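Local atomic coordinates of beta subunit of photoactivated adenylyl cyclase (Beggiatoa sp. PS, PDB entry 5M2A), a protein that probably makes cyclic AMP from ATP when a flavin-binding BLUF domain senses blue light and activates the adenylyl cyclase domain. Residues A[153-164]-A[202-212]. Numbering follows the deposited sequence.
Sequences EKIIFFSDILAF and IGDCVMASFTK. With MG (magnesium ion), chain G.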
ATOM      1  N   GLU A 153     -12.237  17.861   1.450  1.00 19.73           N
ATOM      2  CA  GLU A 153     -11.817  18.674   0.311  1.00 24.28           C
ATOM      3  C   GLU A 153     -10.321  18.463   0.088  1.00 20.61           C
ATOM      4  O   GLU A 153      -9.517  18.747   0.979  1.00 21.37           O
ATOM      5  CB  GLU A 153     -12.128  20.148   0.576  1.00 30.95           C
ATOM      6  CG  GLU A 153     -13.613  20.448   0.656  1.00 32.33           C
ATOM      7  CD  GLU A 153     -13.944  21.682   1.496  1.00 38.79           C
ATOM      8  OE1 GLU A 153     -13.246  21.942   2.500  1.00 41.96           O
ATOM      9  OE2 GLU A 153     -14.912  22.392   1.152  1.00 41.63           O
ATOM     10  N   LYS A 154      -9.943  17.958  -1.087  1.00 16.78           N
ATOM     11  CA  LYS A 154      -8.545  17.653  -1.345  1.00 18.94           C
ATOM     12  C   LYS A 154      -8.139  18.125  -2.731  1.00 16.43           C
ATOM     13  O   LYS A 154      -8.931  18.093  -3.680  1.00 18.27           O
ATOM     14  CB  LYS A 154      -8.248  16.138  -1.273  1.00 21.81           C
ATOM     15  CG  LYS A 154      -8.372  15.505   0.100  1.00 24.66           C
ATOM     16  CD  LYS A 154      -7.241  15.937   1.008  1.00 26.36           C
ATOM     17  CE  LYS A 154      -7.044  14.961   2.167  1.00 32.16           C
ATOM     18  NZ  LYS A 154      -6.092  15.524   3.164  1.00 27.97           N
ATOM     19  N   ILE A 155      -6.878  18.521  -2.834  1.00 16.36           N
ATOM     20  CA  ILE A 155      -6.206  18.653  -4.120  1.00 15.82           C
ATOM     21  C   ILE A 155      -5.601  17.298  -4.423  1.00 16.88           C
ATOM     22  O   ILE A 155      -4.851  16.754  -3.605  1.00 19.45           O
ATOM     23  CB  ILE A 155      -5.126  19.746  -4.088  1.00 17.49           C
ATOM     24  CG1 ILE A 155      -5.782  21.111  -3.860  1.00 22.40           C
ATOM     25  CG2 ILE A 155      -4.299  19.725  -5.397  1.00 22.86           C
ATOM     26  CD1 ILE A 155      -4.796  22.269  -3.670  1.00 22.90           C
ATOM     27  N   ILE A 156      -5.939  16.742  -5.577  1.00 15.54           N
ATOM     28  CA  ILE A 156      -5.402  15.458  -5.999  1.00 18.62           C
ATOM     29  C   ILE A 156      -4.275  15.728  -6.981  1.00 20.97           C
ATOM     30  O   ILE A 156      -4.421  16.539  -7.900  1.00 15.93           O
ATOM     31  CB  ILE A 156      -6.497  14.572  -6.623  1.00 21.49           C
ATOM     32  CG1 ILE A 156      -7.656  14.408  -5.639  1.00 18.61           C
ATOM     33  CG2 ILE A 156      -5.936  13.203  -6.985  1.00 19.39           C
ATOM     34  CD1 ILE A 156      -7.285  13.604  -4.385  1.00 22.62           C
ATOM     35  N   PHE A 157      -3.161  15.031  -6.789  1.00 19.24           N
ATOM     36  CA  PHE A 157      -1.947  15.187  -7.573  1.00 15.73           C
ATOM     37  C   PHE A 157      -1.705  13.881  -8.327  1.00 14.56           C
ATOM     38  O   PHE A 157      -1.767  12.806  -7.733  1.00 17.20           O
ATOM     39  CB  PHE A 157      -0.792  15.541  -6.607  1.00 13.18           C
ATOM     40  CG  PHE A 157       0.601  15.463  -7.203  1.00 18.96           C
ATOM     41  CD1 PHE A 157       1.200  14.240  -7.483  1.00 16.73           C
ATOM     42  CD2 PHE A 157       1.349  16.626  -7.374  1.00 16.91           C
ATOM     43  CE1 PHE A 157       2.497  14.172  -7.999  1.00 22.31           C
ATOM     44  CE2 PHE A 157       2.663  16.563  -7.887  1.00 16.13           C
ATOM     45  CZ  PHE A 157       3.230  15.341  -8.198  1.00 17.94           C
ATOM     46  N   PHE A 158      -1.445  13.969  -9.631  1.00 17.23           N
ATOM     47  CA  PHE A 158      -0.971  12.827 -10.412  1.00 17.91           C
ATOM     48  C   PHE A 158       0.216  13.294 -11.232  1.00 17.16           C
ATOM     49  O   PHE A 158       0.135  14.332 -11.891  1.00 14.67           O
ATOM     50  CB  PHE A 158      -2.041  12.277 -11.369  1.00 20.52           C
ATOM     51  CG  PHE A 158      -3.006  11.324 -10.740  1.00 26.09           C
ATOM     52  CD1 PHE A 158      -2.647  10.012 -10.506  1.00 39.44           C
ATOM     53  CD2 PHE A 158      -4.286  11.726 -10.414  1.00 29.44           C
ATOM     54  CE1 PHE A 158      -3.540   9.118  -9.941  1.00 40.39           C
ATOM     55  CE2 PHE A 158      -5.186  10.835  -9.848  1.00 33.26           C
ATOM     56  CZ  PHE A 158      -4.812   9.533  -9.612  1.00 35.44           C
ATOM     57  N   SER A 159       1.313  12.540 -11.191  1.00 17.70           N
ATOM     58  CA  SER A 159       2.439  12.820 -12.069  1.00 16.86           C
ATOM     59  C   SER A 159       2.938  11.509 -12.648  1.00 21.30           C
ATOM     60  O   SER A 159       2.921  10.484 -11.970  1.00 25.52           O
ATOM     61  CB  SER A 159       3.566  13.542 -11.336  1.00 16.26           C
ATOM     62  OG  SER A 159       4.143  12.738 -10.320  1.00 18.40           O
ATOM     63  N   ASP A 160       3.375  11.529 -13.907  1.00 17.08           N
ATOM     64  CA  ASP A 160       3.915  10.306 -14.491  1.00 17.41           C
ATOM     65  C   ASP A 160       4.966  10.663 -15.530  1.00 18.46           C
ATOM     66  O   ASP A 160       5.231  11.837 -15.804  1.00 18.78           O
ATOM     67  CB  ASP A 160       2.804   9.416 -15.069  1.00 20.59           C
ATOM     68  CG  ASP A 160       2.268   9.897 -16.392  1.00 35.97           C
ATOM     69  OD1 ASP A 160       2.561  11.034 -16.799  1.00 37.24           O
ATOM     70  OD2 ASP A 160       1.539   9.111 -17.031  1.00 40.87           O
ATOM     71  N   ILE A 161       5.547   9.632 -16.119  1.00 15.82           N
ATOM     72  CA  ILE A 161       6.765   9.765 -16.908  1.00 17.92           C
ATOM     73  C   ILE A 161       6.413   9.926 -18.378  1.00 20.31           C
ATOM     74  O   ILE A 161       5.659   9.119 -18.938  1.00 20.03           O
ATOM     75  CB  ILE A 161       7.668   8.541 -16.700  1.00 16.25           C
ATOM     76  CG1 ILE A 161       8.106   8.476 -15.234  1.00 15.96           C
ATOM     77  CG2 ILE A 161       8.842   8.592 -17.644  1.00 15.17           C
ATOM     78  CD1 ILE A 161       8.979   7.260 -14.904  1.00 19.27           C
ATOM     79  N   LEU A 162       6.987  10.951 -19.016  1.00 17.10           N
ATOM     80  CA  LEU A 162       6.749  11.190 -20.434  1.00 18.21           C
ATOM     81  C   LEU A 162       7.341  10.071 -21.277  1.00 21.66           C
ATOM     82  O   LEU A 162       8.470   9.629 -21.040  1.00 20.92           O
ATOM     83  CB  LEU A 162       7.373  12.526 -20.858  1.00 23.03           C
ATOM     84  CG  LEU A 162       7.161  12.912 -22.320  1.00 30.33           C
ATOM     85  CD1 LEU A 162       5.694  13.245 -22.556  1.00 25.90           C
ATOM     86  CD2 LEU A 162       8.060  14.075 -22.709  1.00 30.51           C
ATOM     87  N   ALA A 163       6.575   9.625 -22.281  1.00 21.82           N
ATOM     88  CA  ALA A 163       7.008   8.577 -23.210  1.00 22.68           C
ATOM     89  C   ALA A 163       7.416   7.299 -22.480  1.00 25.22           C
ATOM     90  O   ALA A 163       8.335   6.593 -22.904  1.00 22.36           O
ATOM     91  CB  ALA A 163       8.149   9.058 -24.109  1.00 24.38           C
ATOM     92  N   PHE A 164       6.750   6.991 -21.369  1.00 22.79           N
ATOM     93  CA  PHE A 164       7.156   5.815 -20.604  1.00 23.24           C
ATOM     94  C   PHE A 164       7.011   4.533 -21.417  1.00 23.79           C
ATOM     95  O   PHE A 164       7.792   3.591 -21.230  1.00 24.45           O
ATOM     96  CB  PHE A 164       6.351   5.734 -19.309  1.00 22.59           C
ATOM     97  CG  PHE A 164       6.844   4.675 -18.363  1.00 23.24           C
ATOM     98  CD1 PHE A 164       8.110   4.766 -17.817  1.00 21.95           C
ATOM     99  CD2 PHE A 164       6.041   3.593 -18.033  1.00 24.22           C
ATOM    100  CE1 PHE A 164       8.585   3.798 -16.943  1.00 23.38           C
ATOM    101  CE2 PHE A 164       6.504   2.619 -17.158  1.00 24.62           C
ATOM    102  CZ  PHE A 164       7.776   2.721 -16.612  1.00 24.71           C
ATOM    103  N   ILE A 202       0.915   3.912  -9.118  1.00 18.38           N
ATOM    104  CA  ILE A 202       0.143   3.139 -10.089  1.00 20.00           C
ATOM    105  C   ILE A 202       0.942   3.114 -11.388  1.00 21.56           C
ATOM    106  O   ILE A 202       0.998   4.120 -12.106  1.00 20.52           O
ATOM    107  CB  ILE A 202      -1.254   3.734 -10.323  1.00 29.46           C
ATOM    108  CG1 ILE A 202      -1.960   3.971  -8.995  1.00 28.45           C
ATOM    109  CG2 ILE A 202      -2.086   2.816 -11.206  1.00 33.97           C
ATOM    110  CD1 ILE A 202      -2.961   5.088  -9.054  1.00 31.89           C
ATOM    111  N   GLY A 203       1.557   1.982 -11.697  1.00 21.45           N
ATOM    112  CA  GLY A 203       2.473   1.995 -12.826  1.00 23.32           C
ATOM    113  C   GLY A 203       3.585   2.987 -12.550  1.00 28.86           C
ATOM    114  O   GLY A 203       4.184   3.004 -11.470  1.00 22.52           O
ATOM    115  N   ASP A 204       3.853   3.853 -13.521  1.00 20.56           N
ATOM    116  CA  ASP A 204       4.848   4.904 -13.354  1.00 19.24           C
ATOM    117  C   ASP A 204       4.255   6.172 -12.767  1.00 20.03           C
ATOM    118  O   ASP A 204       4.939   7.197 -12.721  1.00 20.28           O
ATOM    119  CB  ASP A 204       5.510   5.236 -14.697  1.00 20.14           C
ATOM    120  CG  ASP A 204       4.507   5.736 -15.733  1.00 27.23           C
ATOM    121  OD1 ASP A 204       3.475   5.067 -15.926  1.00 30.37           O
ATOM    122  OD2 ASP A 204       4.737   6.809 -16.340  1.00 27.38           O
ATOM    123  N   CYS A 205       3.010   6.122 -12.309  1.00 20.95           N
ATOM    124  CA  CYS A 205       2.290   7.298 -11.836  0.63 20.50           C
ATOM    125  C   CYS A 205       2.379   7.419 -10.322  1.00 22.63           C
ATOM    126  O   CYS A 205       2.235   6.428  -9.602  1.00 20.59           O
ATOM    127  CB  CYS A 205       0.807   7.251 -12.236  0.63 22.97           C
ATOM    128  SG  CYS A 205       0.429   7.275 -14.000  0.63 38.05           S
ATOM    129  N   VAL A 206       2.590   8.644  -9.842  1.00 17.78           N
ATOM    130  CA  VAL A 206       2.572   8.958  -8.416  1.00 14.58           C
ATOM    131  C   VAL A 206       1.252   9.661  -8.129  1.00 19.07           C
ATOM    132  O   VAL A 206       0.918  10.663  -8.776  1.00 18.54           O
ATOM    133  CB  VAL A 206       3.751   9.850  -7.996  1.00 17.66           C
ATOM    134  CG1 VAL A 206       3.648  10.188  -6.499  1.00 22.09           C
ATOM    135  CG2 VAL A 206       5.084   9.187  -8.329  1.00 17.07           C
ATOM    136  N   MET A 207       0.500   9.141  -7.165  1.00 19.38           N
ATOM    137  CA  MET A 207      -0.746   9.754  -6.736  1.00 21.09           C
ATOM    138  C   MET A 207      -0.581  10.303  -5.328  1.00 19.00           C
ATOM    139  O   MET A 207      -0.093   9.599  -4.440  1.00 19.89           O
ATOM    140  CB  MET A 207      -1.892   8.743  -6.764  1.00 20.36           C
ATOM    141  CG  MET A 207      -3.215   9.313  -6.262  1.00 21.44           C
ATOM    142  SD  MET A 207      -4.493   8.028  -6.202  1.00 26.37           S
ATOM    143  CE  MET A 207      -5.920   8.969  -5.643  1.00 23.68           C
ATOM    144  N   ALA A 208      -1.005  11.545  -5.117  1.00 17.07           N
ATOM    145  CA  ALA A 208      -0.851  12.183  -3.815  1.00 15.72           C
ATOM    146  C   ALA A 208      -1.992  13.164  -3.607  1.00 16.39           C
ATOM    147  O   ALA A 208      -2.729  13.492  -4.537  1.00 17.44           O
ATOM    148  CB  ALA A 208       0.499  12.891  -3.677  1.00 13.10           C
ATOM    149  N   SER A 209      -2.162  13.615  -2.361  1.00 14.01           N
ATOM    150  CA  SER A 209      -3.158  14.638  -2.102  1.00 19.03           C
ATOM    151  C   SER A 209      -2.564  15.734  -1.229  1.00 21.74           C
ATOM    152  O   SER A 209      -1.572  15.536  -0.519  1.00 18.66           O
ATOM    153  CB  SER A 209      -4.405  14.063  -1.420  1.00 18.61           C
ATOM    154  OG  SER A 209      -4.069  13.530  -0.160  1.00 20.83           O
ATOM    155  N   PHE A 210      -3.197  16.901  -1.318  1.00 16.75           N
ATOM    156  CA  PHE A 210      -2.908  18.061  -0.493  1.00 15.88           C
ATOM    157  C   PHE A 210      -4.231  18.577   0.063  1.00 18.50           C
ATOM    158  O   PHE A 210      -5.303  18.278  -0.469  1.00 18.84           O
ATOM    159  CB  PHE A 210      -2.215  19.163  -1.315  1.00 17.26           C
ATOM    160  CG  PHE A 210      -0.831  18.797  -1.813  1.00 14.59           C
ATOM    161  CD1 PHE A 210      -0.662  18.072  -2.981  1.00 18.54           C
ATOM    162  CD2 PHE A 210       0.291  19.244  -1.133  1.00 13.65           C
ATOM    163  CE1 PHE A 210       0.620  17.760  -3.434  1.00 18.88           C
ATOM    164  CE2 PHE A 210       1.571  18.959  -1.590  1.00 17.55           C
ATOM    165  CZ  PHE A 210       1.739  18.224  -2.739  1.00 16.93           C
ATOM    166  N   THR A 211      -4.161  19.359   1.135  1.00 16.70           N
ATOM    167  CA  THR A 211      -5.384  19.955   1.647  1.00 20.33           C
ATOM    168  C   THR A 211      -5.751  21.204   0.856  1.00 20.81           C
ATOM    169  O   THR A 211      -4.967  21.724   0.066  1.00 20.94           O
ATOM    170  CB  THR A 211      -5.235  20.322   3.118  1.00 23.63           C
ATOM    171  OG1 THR A 211      -4.304  21.402   3.219  1.00 22.21           O
ATOM    172  CG2 THR A 211      -4.725  19.144   3.905  1.00 25.76           C
ATOM    173  N   LYS A 212      -6.948  21.739   1.126  1.00 24.04           N
ATOM    174  CA  LYS A 212      -7.327  22.953   0.417  1.00 20.83           C
ATOM    175  C   LYS A 212      -6.485  24.146   0.847  1.00 19.50           C
ATOM    176  O   LYS A 212      -6.423  25.139   0.118  1.00 26.98           O
ATOM    177  CB  LYS A 212      -8.819  23.253   0.615  1.00 26.96           C
ATOM    178  CG  LYS A 212      -9.211  23.738   1.990  1.00 29.79           C
ATOM    179  CD  LYS A 212     -10.709  24.076   2.000  1.00 31.43           C
ATOM    180  CE  LYS A 212     -11.170  24.536   3.375  1.00 42.79           C
ATOM    181  NZ  LYS A 212     -12.624  24.878   3.379  1.00 47.37           N
TER
HETATM  182 MG    MG G 405       3.626   7.657 -18.555  1.00 32.82          MG
HETATM  183  O   HOH W   1      -8.628  20.157   2.769  1.00 34.44           O
HETATM  184  O   HOH W   2     -15.153  24.669   1.919  1.00 57.75           O
HETATM  185  O   HOH W   3      -3.684  15.375   2.096  1.00 24.10           O
HETATM  186  O   HOH W   4       3.270   8.080 -20.620  1.00 52.58           O
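Asp-204 lies over one face of the Phe-164 ring, its CB 3.7 Å from the ring centroid in a CH-pi contact and its carboxylate stacked almost parallel, the planes 7° apart. At the edge of the Phe-158 ring sits Ile-202 CD1, while Met-207, extended alongside, brings SD obliquely to 4.7 Å from the ring centroid, a Met-aromatic contact. Phe-157 has Val-206 O at its edge, and Phe-210, beside it and pointing the same way, receives Phe-157 CB at its own edge. The two strands, 153-161 and 205-211, are antiparallel neighbours in the central sheet of a class III nucleotidyl cyclase domain, and they illustrate how this fold brings two aspartates together beside a metal at one end of a strand pair. Ile-155, Phe-157 and Ser-159 exchange paired backbone hydrogen bonds with Phe-210, Ala-208 and Val-206. Phe-157 and Phe-210 face helix 215-235; Phe-158, on the opposite face, meets helix 274-285. A type II' turn from Ile-202 to Cys-205 carries Asp-204, whose CG is tucked between backbone N and carbonyl carbon (chi1 61°), placing the carboxylate beside Ile-161 N. Asp-204 OD2 accepts the Ile-161 N-H at 2.9 Å on its anti side. The same Asp-204 OD2 binds magnesium at 2.6 Å, and Ile-161 O and a water are further ligands. Asp-160 OD2 stands a long 3.0 Å from the magnesium, too far to count as a bond here, and Asp-160 OD1 is salt-bridged to Arg-287. Replacing Phe-164 with an alanine would probably leave the Asp-204 carboxylate without its stacked ring and freer to turn away from the metal. At the far end, Lys-212 NZ bridges to Glu-153 OE1 at 3.1 Å, approaching the syn side 29° out of the carboxylate plane.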